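Local structure of putative antioxidant defense protein Mlr4105 (Mesorhizobium loti, 3C1L) at residues V75-I80 and E125-L130. The protein probably reduces peroxides in antioxidant defence, as an all-helical member of the carboxymuconolactone decarboxylase (AhpD-like) family. Sequence-based numbering, arbitrary orientation.
Sequences VAVSSI and EFAVKL
Ile-80 and Val-128 make the tight part of this helix-helix contact, their side chains crossing at about a right angle. The delta methyl does the touching: CD1 of Ile-80 lies 3.7 Å from CG2 of Val-128 and 3.8 Å from its CA, so it reaches the helix backbone at the root of the valine. CG1 of Val-128 is slightly farther from CD1 of Ile-80, at 4.1 Å. In Ile-80, CG1 stands anti to the carbonyl carbon (chi1 -66°), and the extended chi2 of 164° carries CD1 toward Val-128. Ile-80 ends helix 67-80 and remains partly exposed; it also touches Thr-131 and Glu-132, one turn farther along helix 118-132, while Val-128 meets Lys-136 of a fourth subunit. The other half of the contact is looser but buried. CG2 of Val-77 comes no closer than 4.3 Å to CB of Ala-127, and CB of Ala-76 stays 5.5 Å from CB of Ala-127. The small alanines are consistent with the close backbone approach; the nearest CA pair, CA of Val-77 and CA of Val-128, is 6.5 Å apart. No hydrogen bond links the segments; the contact is wholly apolar. This apolar seam joins helices 67-80 and 118-132 of the all-helical AhpD-like fold, and the long helix 152-175 packs against the same region, Asn-166 and Asn-169 touching Val-77 and Ala-162 touching Ala-127. On helix 84-98, Ser-78 meets Cys-86, the second cysteine of a CxxC sequence like that of AhpD relatives.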
loop_
_atom_site.group_PDB
_atom_site.type_symbol
_atom_site.label_atom_id
_atom_site.label_comp_id
_atom_site.label_asym_id
_atom_site.label_seq_id
_atom_site.Cartn_x
_atom_site.Cartn_y
_atom_site.Cartn_z
ATOM N N VAL B 75 -21.578 -5.214 1.244
ATOM C CA VAL B 75 -20.775 -6.310 0.733
ATOM C C VAL B 75 -19.487 -5.844 -0.031
ATOM O O VAL B 75 -18.449 -6.503 0.059
ATOM C CB VAL B 75 -21.619 -7.242 -0.156
ATOM C CG1 VAL B 75 -20.725 -8.321 -0.732
ATOM C CG2 VAL B 75 -22.820 -7.871 0.642
ATOM N N ALA B 76 -19.564 -4.772 -0.814
ATOM C CA ALA B 76 -18.382 -4.262 -1.506
ATOM C C ALA B 76 -17.307 -3.818 -0.541
ATOM O O ALA B 76 -16.120 -4.125 -0.730
ATOM C CB ALA B 76 -18.746 -3.138 -2.457
ATOM N N VAL B 77 -17.715 -3.111 0.517
ATOM C CA VAL B 77 -16.799 -2.690 1.541
ATOM C C VAL B 77 -16.204 -3.887 2.308
ATOM O O VAL B 77 -15.018 -3.965 2.504
ATOM C CB VAL B 77 -17.488 -1.788 2.559
ATOM C CG1 VAL B 77 -16.556 -1.595 3.808
ATOM C CG2 VAL B 77 -17.915 -0.522 1.907
ATOM N N SER B 78 -17.065 -4.814 2.710
ATOM C CA SER B 78 -16.682 -6.061 3.381
ATOM C C SER B 78 -15.753 -6.965 2.566
ATOM O O SER B 78 -14.921 -7.706 3.143
ATOM C CB SER B 78 -17.949 -6.847 3.741
ATOM O OG SER B 78 -18.760 -6.145 4.651
ATOM N N SER B 79 -15.889 -6.896 1.242
ATOM C CA SER B 79 -15.006 -7.602 0.304
ATOM C C SER B 79 -13.586 -7.037 0.302
ATOM O O SER B 79 -12.600 -7.750 0.380
ATOM C CB SER B 79 -15.551 -7.486 -1.114
ATOM O OG SER B 79 -14.783 -8.320 -1.953
ATOM N N ILE B 80 -13.495 -5.726 0.265
ATOM C CA ILE B 80 -12.199 -5.030 0.383
ATOM C C ILE B 80 -11.487 -5.359 1.697
ATOM O O ILE B 80 -10.282 -5.565 1.698
ATOM C CB ILE B 80 -12.417 -3.533 0.247
ATOM C CG1 ILE B 80 -12.897 -3.205 -1.172
ATOM C CG2 ILE B 80 -11.157 -2.764 0.453
ATOM C CD1 ILE B 80 -13.490 -1.838 -1.305
ATOM N N GLU B 125 -17.996 2.637 -6.558
ATOM C CA GLU B 125 -16.658 3.207 -6.701
ATOM C C GLU B 125 -16.385 4.263 -5.616
ATOM O O GLU B 125 -15.266 4.321 -5.079
ATOM C CB GLU B 125 -16.429 3.777 -8.108
ATOM C CG GLU B 125 -16.396 2.703 -9.239
ATOM C CD GLU B 125 -15.129 1.841 -9.275
ATOM O OE1 GLU B 125 -14.276 1.954 -8.349
ATOM O OE2 GLU B 125 -14.984 1.037 -10.247
ATOM N N PHE B 126 -17.391 5.071 -5.261
ATOM C CA PHE B 126 -17.202 5.986 -4.127
ATOM C C PHE B 126 -16.892 5.205 -2.801
ATOM O O PHE B 126 -15.937 5.512 -2.065
ATOM C CB PHE B 126 -18.396 6.866 -3.969
ATOM C CG PHE B 126 -18.257 7.901 -2.915
ATOM C CD1 PHE B 126 -17.517 9.057 -3.153
ATOM C CD2 PHE B 126 -18.901 7.753 -1.686
ATOM C CE1 PHE B 126 -17.382 10.040 -2.189
ATOM C CE2 PHE B 126 -18.757 8.731 -0.676
ATOM C CZ PHE B 126 -18.005 9.892 -0.941
ATOM N N ALA B 127 -17.706 4.199 -2.521
ATOM C CA ALA B 127 -17.511 3.310 -1.339
ATOM C C ALA B 127 -16.105 2.679 -1.286
ATOM O O ALA B 127 -15.513 2.584 -0.210
ATOM C CB ALA B 127 -18.584 2.230 -1.313
ATOM N N VAL B 128 -15.590 2.210 -2.424
ATOM C CA VAL B 128 -14.215 1.692 -2.533
ATOM C C VAL B 128 -13.183 2.731 -2.139
ATOM O O VAL B 128 -12.344 2.472 -1.289
ATOM C CB VAL B 128 -13.843 1.207 -3.971
ATOM C CG1 VAL B 128 -12.359 0.970 -4.061
ATOM C CG2 VAL B 128 -14.595 -0.060 -4.339
ATOM N N LYS B 129 -13.297 3.934 -2.697
ATOM C CA LYS B 129 -12.377 5.045 -2.337
ATOM C C LYS B 129 -12.498 5.474 -0.871
ATOM O O LYS B 129 -11.526 5.665 -0.193
ATOM C CB LYS B 129 -12.569 6.283 -3.251
ATOM C CG LYS B 129 -11.428 7.271 -3.070
ATOM C CD LYS B 129 -11.389 8.353 -4.048
ATOM C CE LYS B 129 -10.221 9.271 -3.748
ATOM N NZ LYS B 129 -10.279 10.472 -4.649
ATOM N N LEU B 130 -13.707 5.599 -0.369
ATOM C CA LEU B 130 -13.906 5.893 1.064
ATOM C C LEU B 130 -13.342 4.752 1.969
ATOM O O LEU B 130 -12.962 5.005 3.094
ATOM C CB LEU B 130 -15.394 6.116 1.394
ATOM C CG LEU B 130 -15.686 6.765 2.750
ATOM C CD1 LEU B 130 -15.079 8.181 2.752
ATOM C CD2 LEU B 130 -17.125 6.795 2.975
#